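Local coordinates for protein CS6 fimbrial subunit B, CS6 fimbrial subunit A (Escherichia coli, PDB 4B9G) that forms a subunit of the CS6 colonization factor of enterotoxigenic Escherichia coli, here completed by a fused donor strand, and probably serves cell adhesion, at residues V71-P76 against T129-L134; Q78-Y83 against A113-G118; I45-S50 against V103-S108. All blocks are in the same frame, centred on the assembly; numbering follows the deposited sequence.

Interactions 1 and 2 belong to one mixed sheet, with centres about 11 Å apart. The first joins strands 65-72 and 128-142, the second strands 79-88 and 108-119, and since strands 65-72 and 79-88 are neighbours the two contacts touch directly, N72 lying against Q78. Along the chain interaction 2 falls wholly between the two segments of interaction 1, and the segments of interaction 3 interleave in sequence with those of the others. Interaction 3 joins two loops, its centre about 31 Å from that of interaction 1 and about 29 Å from that of interaction 2; it lies across the centre of this fimbrial subunit from both.

Interaction 1. Residues V71-P76 against T129-L134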
ATOM      1  N   VAL A  71      10.476   4.613   5.569  1.00  7.49           N
ATOM      2  CA  VAL A  71      11.724   4.914   6.265  1.00  7.48           C
ATOM      3  C   VAL A  71      12.144   6.358   5.979  1.00  7.68           C
ATOM      4  O   VAL A  71      12.129   6.804   4.821  1.00  7.71           O
ATOM      5  CB  VAL A  71      12.836   3.931   5.826  1.00 10.11           C
ATOM      6  CG1 VAL A  71      14.139   4.222   6.584  1.00 11.05           C
ATOM      7  CG2 VAL A  71      12.393   2.493   6.062  1.00 11.46           C
ATOM      8  N   ASN A  72      12.506   7.090   7.030  1.00  7.02           N
ATOM      9  CA  ASN A  72      13.002   8.442   6.891  1.00  7.16           C
ATOM     10  C   ASN A  72      14.194   8.435   5.931  1.00  8.84           C
ATOM     11  O   ASN A  72      15.190   7.714   6.142  1.00  9.32           O
ATOM     12  CB  ASN A  72      13.409   8.920   8.282  1.00  8.14           C
ATOM     13  CG  ASN A  72      13.889  10.345   8.307  1.00  9.05           C
ATOM     14  OD1 ASN A  72      14.752  10.725   7.528  1.00 10.52           O
ATOM     15  ND2 ASN A  72      13.367  11.135   9.228  1.00 10.00           N
ATOM     16  N   VAL A  73      14.100   9.242   4.879  1.00  8.78           N
ATOM     17  CA  VAL A  73      15.115   9.201   3.821  1.00 11.06           C
ATOM     18  C   VAL A  73      16.484   9.776   4.251  1.00 11.82           C
ATOM     19  O   VAL A  73      17.498   9.597   3.564  1.00 14.18           O
ATOM     20  CB  VAL A  73      14.611   9.888   2.528  1.00 12.16           C
ATOM     21  CG1 VAL A  73      13.350   9.205   1.988  1.00 12.40           C
ATOM     22  CG2 VAL A  73      14.370  11.370   2.740  1.00 12.31           C
ATOM     23  N   ASN A  74      16.495  10.460   5.395  1.00 10.03           N
ATOM     24  CA  ASN A  74      17.714  11.041   5.968  1.00 12.52           C
ATOM     25  C   ASN A  74      18.260  10.266   7.165  1.00 12.45           C
ATOM     26  O   ASN A  74      19.434  10.389   7.488  1.00 18.85           O
ATOM     27  CB  ASN A  74      17.457  12.490   6.414  1.00 14.24           C
ATOM     28  CG  ASN A  74      16.670  13.271   5.397  1.00 16.28           C
ATOM     29  OD1 ASN A  74      17.153  13.535   4.302  1.00 17.25           O
ATOM     30  ND2 ASN A  74      15.429  13.610   5.735  1.00 15.32           N
ATOM     31  N   ASN A  75      17.418   9.485   7.822  1.00 11.51           N
ATOM     32  CA  ASN A  75      17.752   8.873   9.091  1.00 12.06           C
ATOM     33  C   ASN A  75      17.173   7.469   9.082  1.00 11.57           C
ATOM     34  O   ASN A  75      15.997   7.277   9.419  1.00 11.27           O
ATOM     35  CB  ASN A  75      17.125   9.675  10.223  1.00 14.36           C
ATOM     36  CG  ASN A  75      17.595   9.230  11.578  1.00 20.07           C
ATOM     37  OD1 ASN A  75      17.408   9.947  12.551  1.00 26.22           O
ATOM     38  ND2 ASN A  75      18.223   8.046  11.658  1.00 23.25           N
ATOM     39  N   PRO A  76      17.989   6.475   8.705  1.00 12.11           N
ATOM     40  CA  PRO A  76      17.484   5.116   8.516  1.00 14.83           C
ATOM     41  C   PRO A  76      16.925   4.466   9.786  1.00 12.77           C
ATOM     42  O   PRO A  76      16.232   3.465   9.669  1.00 16.28           O
ATOM     43  CB  PRO A  76      18.719   4.349   8.020  1.00 17.90           C
ATOM     44  CG  PRO A  76      19.878   5.141   8.505  1.00 19.47           C
ATOM     45  CD  PRO A  76      19.433   6.565   8.442  1.00 14.99           C
ATOM     46  N   THR A 129      10.770  13.369   4.824  1.00  7.16           N
ATOM     47  CA  THR A 129      10.023  12.406   4.031  1.00  7.62           C
ATOM     48  C   THR A 129      10.320  10.981   4.490  1.00  6.58           C
ATOM     49  O   THR A 129      11.483  10.637   4.736  1.00  8.26           O
ATOM     50  CB  THR A 129      10.392  12.565   2.550  1.00  8.58           C
ATOM     51  OG1 THR A 129      10.048  13.891   2.137  1.00 10.14           O
ATOM     52  CG2 THR A 129       9.678  11.556   1.678  1.00 10.72           C
ATOM     53  N   TYR A 130       9.263  10.170   4.553  1.00  6.59           N
ATOM     54  CA  TYR A 130       9.319   8.763   4.932  1.00  6.62           C
ATOM     55  C   TYR A 130       8.846   7.985   3.702  1.00  6.80           C
ATOM     56  O   TYR A 130       7.715   8.185   3.262  1.00  7.56           O
ATOM     57  CB  TYR A 130       8.412   8.509   6.169  1.00  6.42           C
ATOM     58  CG  TYR A 130       8.965   9.168   7.406  1.00  6.41           C
ATOM     59  CD1 TYR A 130       8.876  10.548   7.585  1.00  6.71           C
ATOM     60  CD2 TYR A 130       9.571   8.411   8.401  1.00  6.25           C
ATOM     61  CE1 TYR A 130       9.432  11.161   8.691  1.00  6.46           C
ATOM     62  CE2 TYR A 130      10.123   9.022   9.524  1.00  6.63           C
ATOM     63  CZ  TYR A 130      10.066  10.390   9.668  1.00  6.51           C
ATOM     64  OH  TYR A 130      10.669  10.947  10.774  1.00  7.43           O
ATOM     65  N   ALA A 131       9.713   7.146   3.136  1.00  7.11           N
ATOM     66  CA  ALA A 131       9.465   6.563   1.821  1.00  8.20           C
ATOM     67  C   ALA A 131       9.599   5.048   1.824  1.00  6.95           C
ATOM     68  O   ALA A 131      10.248   4.447   2.675  1.00  7.33           O
ATOM     69  CB  ALA A 131      10.431   7.153   0.801  1.00 11.43           C
ATOM     70  N   GLY A 132       9.002   4.441   0.819  1.00  7.01           N
ATOM     71  CA  GLY A 132       9.103   3.006   0.594  1.00  7.87           C
ATOM     72  C   GLY A 132       8.551   2.662  -0.773  1.00  7.19           C
ATOM     73  O   GLY A 132       8.440   3.544  -1.640  1.00  7.84           O
ATOM     74  N   HIS A 133       8.171   1.395  -0.952  1.00  7.98           N
ATOM     75  CA  HIS A 133       7.574   0.930  -2.195  1.00  8.43           C
ATOM     76  C   HIS A 133       6.383   0.050  -1.893  1.00  8.19           C
ATOM     77  O   HIS A 133       6.332  -0.606  -0.852  1.00  9.04           O
ATOM     78  CB  HIS A 133       8.570   0.140  -3.035  1.00  9.59           C
ATOM     79  CG  HIS A 133       9.647   0.993  -3.627  1.00 12.80           C
ATOM     80  ND1 HIS A 133      10.759   1.372  -2.909  1.00 14.66           N
ATOM     81  CD2 HIS A 133       9.780   1.562  -4.849  1.00 14.85           C
ATOM     82  CE1 HIS A 133      11.531   2.134  -3.663  1.00 15.98           C
ATOM     83  NE2 HIS A 133      10.970   2.255  -4.850  1.00 15.58           N
ATOM     84  N   LEU A 134       5.440   0.050  -2.834  1.00  8.20           N
ATOM     85  CA  LEU A 134       4.219  -0.733  -2.748  1.00  7.36           C
ATOM     86  C   LEU A 134       4.146  -1.611  -3.995  1.00  7.44           C
ATOM     87  O   LEU A 134       4.176  -1.098  -5.109  1.00  7.78           O
ATOM     88  CB  LEU A 134       3.011   0.202  -2.729  1.00  7.33           C
ATOM     89  CG  LEU A 134       1.655  -0.486  -2.709  1.00  7.54           C
ATOM     90  CD1 LEU A 134       1.371  -1.185  -1.374  1.00  7.61           C
ATOM     91  CD2 LEU A 134       0.582   0.520  -3.035  1.00  8.72           C
TER
HETATM   92  O   HOH W   1      13.344  14.581   3.923  1.00 14.34           O
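One face of the Y130 ring carries the backbone of N72, whose CA stands 3.7 Å above the ring plane and toward the rim, while N72 CB sits 3.5 Å from CE2 of Y130. The amide of N72, with CG anti to the backbone N (chi1 -177°), is turned steeply against the ring, the two planes being 73° apart. Its ND2 thereby reaches round to the phenol oxygen, donating to Y130 OH at 3.1 Å with that oxygen close to the amide plane. The hydroxyl has its stronger partner in the carbonyl of S126, and Y125 brings its ring steeply against that of Y130. At the other end of the same amide, N72 OD1 accepts from the backbone N of N74 at 2.8 Å, an Asx turn that ends the strand, so both ends of this buried amide are engaged.

Around this pair the backbones run antiparallel. V71 and A131 form a hydrogen-bonded pair, with V71 N 2.9 Å from A131 O, and N72 faces Y130 as a non-hydrogen-bonded pair. Beyond it V73 N still donates to T129 O at 3.0 Å, nearly along the C=O axis. On the face carrying A131, V73 CG1 meets the CB of A131 at 3.8 Å. A water accepts from both N74 ND2 and T129 N.

Strand 65-72 is paired on its other side with strand 79-88. Beside Y130, strand 128-142 is flanked on its other edge by strand 145-160, formed essentially by the fused CssA donor segment; there Y130 meets T158, a contact between the parts of an engineered fusion.

Interaction 2. Residues Q78-Y83 against A113-G118; sequences QNMNYY and AIYTGG
Backbone hydrogen bonds hold most of this antiparallel pairing. Y83 and I114 form a regular hydrogen-bonded pair: I114 N donates to Y83 O at 2.8 Å, nearly along the C=O axis, and Y83 N returns a bond on a lone pair of I114 O. Farther along, both backbone polar atoms of N81 are used by different residues, its O by T116 N at 2.9 Å and its N by G117 O at 2.8 Å.

Aromatic contacts follow the two faces of the sheet. I114 CB lies over the Y83 ring, 3.9 Å from its centroid and 18° off the normal, a CH-pi contact, while T116 CG2 meets the same ring at its edge, 3.3 Å from Y83 CD2. Y83 takes the crowded rotamer, CG between backbone N and carbonyl carbon (chi1 64°), which brings its ring alongside I114. On the face of M80, Y82 and Y115, the M80 CB touches the edge of the Y115 ring, and A113 CB presses on Y82 CD2 at 3.4 Å. The hydroxyls of Y82 and Y115 are hydrogen-bonded to those of Y39 and Y125, respectively.

With no side chain between them, G118 CA comes within 3.3 Å of N79 O. Across from the single residue N81, between the pairs M80 with G118 and Y82 with Y115, the other strand places T116 and G117: a beta bulge in an antiparallel strand pair of the mixed sheet of a donor-strand-complemented fimbrial subunit.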
ATOM      1  N   GLN A  78      14.707   5.722  11.768  1.00  8.61           N
ATOM      2  CA  GLN A  78      13.337   6.169  12.006  1.00  7.64           C
ATOM      3  C   GLN A  78      12.423   5.640  10.913  1.00  7.44           C
ATOM      4  O   GLN A  78      12.687   5.840   9.718  1.00  8.86           O
ATOM      5  CB  GLN A  78      13.285   7.693  12.044  1.00  7.72           C
ATOM      6  CG  GLN A  78      14.066   8.282  13.184  1.00  9.94           C
ATOM      7  CD  GLN A  78      13.860   9.771  13.307  1.00  9.95           C
ATOM      8  OE1 GLN A  78      12.793  10.282  13.029  1.00 11.52           O
ATOM      9  NE2 GLN A  78      14.885  10.474  13.727  1.00 16.18           N
ATOM     10  N   ASN A  79      11.362   4.946  11.300  1.00  7.41           N
ATOM     11  CA  ASN A  79      10.468   4.370  10.313  1.00  8.79           C
ATOM     12  C   ASN A  79       9.057   4.216  10.877  1.00  7.48           C
ATOM     13  O   ASN A  79       8.846   4.221  12.094  1.00  9.17           O
ATOM     14  CB  ASN A  79      11.029   3.040   9.809  1.00 11.40           C
ATOM     15  CG  ASN A  79      11.225   2.043  10.931  1.00 17.35           C
ATOM     16  OD1 ASN A  79      10.288   1.699  11.639  1.00 21.10           O
ATOM     17  ND2 ASN A  79      12.456   1.627  11.139  1.00 24.47           N
ATOM     18  N   MET A  80       8.105   4.117   9.955  1.00  7.26           N
ATOM     19  CA  MET A  80       6.685   3.971  10.261  1.00  7.24           C
ATOM     20  C   MET A  80       6.200   2.641   9.708  1.00  6.96           C
ATOM     21  O   MET A  80       6.400   2.351   8.532  1.00  9.10           O
ATOM     22  CB  MET A  80       5.897   5.107   9.609  1.00  7.09           C
ATOM     23  CG  MET A  80       6.336   6.492  10.050  1.00  7.25           C
ATOM     24  SD  MET A  80       5.397   7.734   9.159  1.00  9.71           S
ATOM     25  CE  MET A  80       6.055   9.244   9.877  1.00  8.68           C
ATOM     26  N   ASN A  81       5.520   1.866  10.545  1.00  6.80           N
ATOM     27  CA  ASN A  81       4.883   0.628  10.140  1.00  6.87           C
ATOM     28  C   ASN A  81       3.441   0.869   9.693  1.00  6.26           C
ATOM     29  O   ASN A  81       2.742   1.701  10.280  1.00  7.01           O
ATOM     30  CB  ASN A  81       4.844  -0.348  11.313  1.00  8.05           C
ATOM     31  CG  ASN A  81       6.206  -0.756  11.794  1.00 10.00           C
ATOM     32  OD1 ASN A  81       7.129  -0.894  11.019  1.00 12.76           O
ATOM     33  ND2 ASN A  81       6.330  -0.954  13.096  1.00 13.53           N
ATOM     34  N   TYR A  82       2.973   0.122   8.691  1.00  6.31           N
ATOM     35  CA  TYR A  82       1.613   0.306   8.205  1.00  5.91           C
ATOM     36  C   TYR A  82       1.102  -0.948   7.510  1.00  6.03           C
ATOM     37  O   TYR A  82       1.886  -1.798   7.103  1.00  6.37           O
ATOM     38  CB  TYR A  82       1.519   1.502   7.245  1.00  5.79           C
ATOM     39  CG  TYR A  82       2.153   1.269   5.895  1.00  6.06           C
ATOM     40  CD1 TYR A  82       3.514   1.463   5.681  1.00  6.37           C
ATOM     41  CD2 TYR A  82       1.381   0.858   4.816  1.00  6.18           C
ATOM     42  CE1 TYR A  82       4.080   1.255   4.434  1.00  6.39           C
ATOM     43  CE2 TYR A  82       1.934   0.667   3.560  1.00  5.70           C
ATOM     44  CZ  TYR A  82       3.280   0.868   3.370  1.00  6.04           C
ATOM     45  OH  TYR A  82       3.805   0.713   2.095  1.00  7.03           O
ATOM     46  N   TYR A  83      -0.218  -1.016   7.328  1.00  5.99           N
ATOM     47  CA  TYR A  83      -0.834  -2.035   6.490  1.00  6.08           C
ATOM     48  C   TYR A  83      -1.781  -1.363   5.486  1.00  5.47           C
ATOM     49  O   TYR A  83      -2.174  -0.195   5.649  1.00  5.78           O
ATOM     50  CB  TYR A  83      -1.610  -3.081   7.308  1.00  7.58           C
ATOM     51  CG  TYR A  83      -2.787  -2.549   8.059  1.00  7.58           C
ATOM     52  CD1 TYR A  83      -4.041  -2.473   7.474  1.00  8.59           C
ATOM     53  CD2 TYR A  83      -2.629  -2.095   9.369  1.00 10.28           C
ATOM     54  CE1 TYR A  83      -5.118  -1.972   8.201  1.00 11.29           C
ATOM     55  CE2 TYR A  83      -3.687  -1.602  10.092  1.00 11.29           C
ATOM     56  CZ  TYR A  83      -4.925  -1.537   9.511  1.00 10.90           C
ATOM     57  OH  TYR A  83      -6.007  -1.077  10.225  1.00 14.25           O
ATOM     58  N   ALA A 113      -2.973   3.372   3.312  1.00  5.00           N
ATOM     59  CA  ALA A 113      -1.895   2.892   4.174  1.00  4.93           C
ATOM     60  C   ALA A 113      -2.154   3.385   5.586  1.00  5.06           C
ATOM     61  O   ALA A 113      -2.195   4.602   5.817  1.00  6.65           O
ATOM     62  CB  ALA A 113      -0.552   3.431   3.663  1.00  5.37           C
ATOM     63  N   ILE A 114      -2.348   2.457   6.512  1.00  5.27           N
ATOM     64  CA  ILE A 114      -2.797   2.758   7.870  1.00  5.85           C
ATOM     65  C   ILE A 114      -1.663   2.546   8.882  1.00  5.78           C
ATOM     66  O   ILE A 114      -1.131   1.439   9.006  1.00  6.32           O
ATOM     67  CB  ILE A 114      -3.997   1.865   8.259  1.00  7.13           C
ATOM     68  CG1 ILE A 114      -5.130   2.013   7.231  1.00  8.78           C
ATOM     69  CG2 ILE A 114      -4.462   2.180   9.673  1.00  8.25           C
ATOM     70  CD1 ILE A 114      -5.602   3.425   7.041  1.00 10.74           C
ATOM     71  N   TYR A 115      -1.298   3.614   9.586  1.00  6.13           N
ATOM     72  CA  TYR A 115      -0.210   3.596  10.563  1.00  6.23           C
ATOM     73  C   TYR A 115      -0.526   2.683  11.740  1.00  6.89           C
ATOM     74  O   TYR A 115      -1.610   2.774  12.348  1.00  8.16           O
ATOM     75  CB  TYR A 115       0.018   5.027  11.054  1.00  7.24           C
ATOM     76  CG  TYR A 115       1.135   5.170  12.051  1.00  7.44           C
ATOM     77  CD1 TYR A 115       2.468   5.274  11.646  1.00  8.81           C
ATOM     78  CD2 TYR A 115       0.874   5.196  13.417  1.00 14.41           C
ATOM     79  CE1 TYR A 115       3.497   5.401  12.560  1.00 10.37           C
ATOM     80  CE2 TYR A 115       1.913   5.335  14.352  1.00 14.89           C
ATOM     81  CZ  TYR A 115       3.224   5.447  13.910  1.00 10.07           C
ATOM     82  OH  TYR A 115       4.242   5.548  14.824  1.00 11.55           O
ATOM     83  N   THR A 116       0.445   1.842  12.093  1.00  7.09           N
ATOM     84  CA  THR A 116       0.282   0.906  13.205  1.00  9.35           C
ATOM     85  C   THR A 116       1.345   1.019  14.290  1.00 11.88           C
ATOM     86  O   THR A 116       1.266   0.311  15.290  1.00 17.17           O
ATOM     87  CB  THR A 116       0.328  -0.549  12.738  1.00 12.45           C
ATOM     88  OG1 THR A 116       1.604  -0.824  12.146  1.00 15.34           O
ATOM     89  CG2 THR A 116      -0.729  -0.821  11.773  1.00 13.55           C
ATOM     90  N   GLY A 117       2.343   1.874  14.096  1.00 12.61           N
ATOM     91  CA  GLY A 117       3.444   2.003  15.047  1.00 13.92           C
ATOM     92  C   GLY A 117       4.740   2.271  14.310  1.00 10.13           C
ATOM     93  O   GLY A 117       4.711   2.543  13.121  1.00  9.55           O
ATOM     94  N   GLY A 118       5.879   2.183  14.985  1.00 12.10           N
ATOM     95  CA  GLY A 118       7.131   2.429  14.306  1.00 10.59           C
ATOM     96  C   GLY A 118       8.299   2.499  15.253  1.00 10.73           C
ATOM     97  O   GLY A 118       8.198   2.152  16.421  1.00 14.98           O
TER
HETATM   98  O   HOH W   2       4.269  -1.441  15.171  1.00 19.87           O

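Interaction 3. Residues I45-S50 against V103-S108; sequences IPAGVS and VKENTS
I45 and V103 cross obliquely, meeting by their methyls: I45 CG2 is 3.8 Å from V103 CG2. The valine brings that methyl forward because its CG2 takes the crowded position between backbone N and carbonyl carbon, and the isoleucine turns its CG2 anti to the backbone N; V52 and Y109 lie against both. I45 also leans its CG1 between two carbonyls, 3.5 Å from T107 O and 3.6 Å from K104 O.

E105 stands to one side of this apolar pair. Its CG is likewise in the crowded position (chi1 57°), yet the chain beyond runs extended along the opposite loop, so that OE1 takes the backbone N-H of G48 at 3.0 Å. That bond is all but straight, 179° at the hydrogen, but G48 N comes from above the carboxylate plane. N106 turns its amide oxygen the other way, where two waters link OD1 to I45 O and to A47 N.

Each loop contains a type II turn, P46-V49 and K104-T107. Just ahead of the first turn, I45 is held by both its backbone polar atoms, its N on T107 O and its O receiving N106 N at 2.8 Å, and V103 N bonds to S50 O at 3.0 Å.

The contact is therefore mixed: backbone bonds and bridging waters fasten the loops around a small I45-V103 aliphatic patch, while the G48 N-H and a water both approach OE1, which would tend to stabilise the charged form of E105.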
ATOM      1  N   ILE A  45      -9.531  -0.777 -12.779  1.00 11.96           N
ATOM      2  CA  ILE A  45      -9.077  -2.067 -13.270  1.00  9.65           C
ATOM      3  C   ILE A  45      -9.182  -2.121 -14.803  1.00  9.45           C
ATOM      4  O   ILE A  45     -10.284  -1.975 -15.343  1.00 10.11           O
ATOM      5  CB  ILE A  45      -9.978  -3.138 -12.654  1.00  8.66           C
ATOM      6  CG1 ILE A  45     -10.000  -3.019 -11.113  1.00  9.57           C
ATOM      7  CG2 ILE A  45      -9.546  -4.509 -13.127  1.00  8.76           C
ATOM      8  CD1 ILE A  45      -8.648  -3.063 -10.425  1.00  9.24           C
ATOM      9  N   PRO A  46      -8.067  -2.369 -15.511  1.00  9.35           N
ATOM     10  CA  PRO A  46      -8.158  -2.468 -16.967  1.00 10.46           C
ATOM     11  C   PRO A  46      -8.916  -3.707 -17.399  1.00 10.28           C
ATOM     12  O   PRO A  46      -8.935  -4.729 -16.724  1.00  9.45           O
ATOM     13  CB  PRO A  46      -6.694  -2.605 -17.402  1.00 13.27           C
ATOM     14  CG  PRO A  46      -5.889  -2.083 -16.269  1.00 13.49           C
ATOM     15  CD  PRO A  46      -6.671  -2.432 -15.049  1.00 11.78           C
ATOM     16  N   ALA A  47      -9.522  -3.638 -18.577  1.00 13.40           N
ATOM     17  CA  ALA A  47     -10.167  -4.808 -19.159  1.00 13.62           C
ATOM     18  C   ALA A  47      -9.129  -5.924 -19.250  1.00 14.45           C
ATOM     19  O   ALA A  47      -7.979  -5.677 -19.617  1.00 16.41           O
ATOM     20  CB  ALA A  47     -10.727  -4.484 -20.531  1.00 18.57           C
ATOM     21  N   GLY A  48      -9.526  -7.146 -18.901  1.00 13.62           N
ATOM     22  CA  GLY A  48      -8.619  -8.279 -18.940  1.00 16.34           C
ATOM     23  C   GLY A  48      -7.974  -8.612 -17.602  1.00 12.53           C
ATOM     24  O   GLY A  48      -7.327  -9.654 -17.483  1.00 15.97           O
ATOM     25  N   VAL A  49      -8.125  -7.745 -16.603  1.00 10.22           N
ATOM     26  CA  VAL A  49      -7.574  -8.013 -15.281  1.00  8.63           C
ATOM     27  C   VAL A  49      -8.681  -8.575 -14.401  1.00  8.63           C
ATOM     28  O   VAL A  49      -9.724  -7.935 -14.204  1.00 11.42           O
ATOM     29  CB  VAL A  49      -6.975  -6.742 -14.673  1.00  8.72           C
ATOM     30  CG1 VAL A  49      -6.573  -6.990 -13.230  1.00  8.84           C
ATOM     31  CG2 VAL A  49      -5.788  -6.282 -15.524  1.00 10.02           C
ATOM     32  N   SER A  50      -8.489  -9.740 -13.853  1.00  8.35           N
ATOM     33  CA  SER A  50      -9.381 -10.460 -12.989  1.00 10.44           C
ATOM     34  C   SER A  50      -9.103 -10.372 -11.519  1.00  7.72           C
ATOM     35  O   SER A  50     -10.001 -10.551 -10.725  1.00  8.34           O
ATOM     36  CB  SER A  50      -9.513 -11.937 -13.379  1.00 18.39           C
ATOM     37  OG  SER A  50      -9.800 -12.106 -14.696  1.00 28.13           O
ATOM     38  N   VAL A 103     -11.434  -8.919  -8.672  1.00  8.07           N
ATOM     39  CA  VAL A 103     -11.930  -7.556  -8.853  1.00  7.87           C
ATOM     40  C   VAL A 103     -12.856  -7.476 -10.059  1.00  9.53           C
ATOM     41  O   VAL A 103     -12.902  -8.379 -10.885  1.00 10.79           O
ATOM     42  CB  VAL A 103     -10.766  -6.541  -9.038  1.00  7.64           C
ATOM     43  CG1 VAL A 103      -9.939  -6.430  -7.767  1.00  8.21           C
ATOM     44  CG2 VAL A 103      -9.898  -6.897 -10.217  1.00  7.76           C
ATOM     45  N   LYS A 104     -13.582  -6.392 -10.180  1.00  9.41           N
ATOM     46  CA  LYS A 104     -14.460  -6.067 -11.287  1.00 11.29           C
ATOM     47  C   LYS A 104     -13.792  -5.124 -12.283  1.00 11.61           C
ATOM     48  O   LYS A 104     -13.396  -4.023 -11.944  1.00 10.96           O
ATOM     49  CB  LYS A 104     -15.853  -5.540 -10.856  1.00 13.70           C
ATOM     50  CG  LYS A 104     -16.642  -6.391  -9.917  1.00 23.44           C
ATOM     51  CD  LYS A 104     -17.994  -5.761  -9.499  1.00 28.45           C
ATOM     52  CE  LYS A 104     -18.828  -6.752  -8.715  1.00 31.54           C
ATOM     53  NZ  LYS A 104     -19.305  -7.940  -9.380  1.00 37.08           N
ATOM     54  N   GLU A 105     -13.687  -5.581 -13.524  1.00 13.33           N
ATOM     55  CA  GLU A 105     -13.021  -4.755 -14.533  1.00 14.48           C
ATOM     56  C   GLU A 105     -13.794  -3.461 -14.802  1.00 14.43           C
ATOM     57  O   GLU A 105     -15.017  -3.410 -14.651  1.00 14.90           O
ATOM     58  CB  GLU A 105     -12.675  -5.524 -15.835  1.00 22.36           C
ATOM     59  CG  GLU A 105     -13.792  -6.207 -16.590  1.00 25.85           C
ATOM     60  CD  GLU A 105     -13.318  -6.757 -17.946  1.00 26.49           C
ATOM     61  OE1 GLU A 105     -12.350  -7.572 -17.986  1.00 18.30           O
ATOM     62  OE2 GLU A 105     -13.925  -6.384 -18.985  1.00 31.95           O
ATOM     63  N   ASN A 106     -13.050  -2.413 -15.146  1.00 14.73           N
ATOM     64  CA  ASN A 106     -13.617  -1.107 -15.487  1.00 16.52           C
ATOM     65  C   ASN A 106     -14.330  -0.456 -14.325  1.00 17.12           C
ATOM     66  O   ASN A 106     -15.267   0.319 -14.497  1.00 20.71           O
ATOM     67  CB  ASN A 106     -14.550  -1.219 -16.676  1.00 19.78           C
ATOM     68  CG  ASN A 106     -13.811  -1.552 -17.933  1.00 24.91           C
ATOM     69  OD1 ASN A 106     -12.726  -1.023 -18.180  1.00 29.08           O
ATOM     70  ND2 ASN A 106     -14.368  -2.449 -18.726  1.00 28.69           N
ATOM     71  N   THR A 107     -13.951  -0.799 -13.118  1.00 15.22           N
ATOM     72  CA  THR A 107     -14.394  -0.162 -11.917  1.00 17.55           C
ATOM     73  C   THR A 107     -13.209   0.284 -11.091  1.00 14.64           C
ATOM     74  O   THR A 107     -12.095  -0.177 -11.237  1.00 14.52           O
ATOM     75  CB  THR A 107     -15.243  -1.027 -11.065  1.00 21.52           C
ATOM     76  OG1 THR A 107     -14.446  -2.037 -10.537  1.00 19.81           O
ATOM     77  CG2 THR A 107     -16.308  -1.586 -11.773  1.00 21.12           C
ATOM     78  N   SER A 108     -13.497   1.202 -10.204  1.00 15.61           N
ATOM     79  CA  SER A 108     -12.419   1.857  -9.464  1.00 14.13           C
ATOM     80  C   SER A 108     -12.281   1.312  -8.033  1.00 11.52           C
ATOM     81  O   SER A 108     -13.268   0.961  -7.385  1.00 14.91           O
ATOM     82  CB  SER A 108     -12.657   3.367  -9.438  1.00 17.97           C
ATOM     83  OG  SER A 108     -12.357   3.964 -10.692  1.00 28.85           O
TER
HETATM   84  O   HOH W   3     -10.397   0.474 -17.222  1.00 17.59           O
HETATM   85  O   HOH W   4      -9.883  -0.928 -19.618  1.00 22.14           O
HETATM   86  O   HOH W   5     -12.294  -8.690 -13.623  1.00 19.24           O
HETATM   87  O   HOH W   6     -11.639  -9.246 -16.374  1.00 39.98           O
HETATM   88  O   HOH W   7     -12.676 -11.350 -11.432  1.00 18.44           O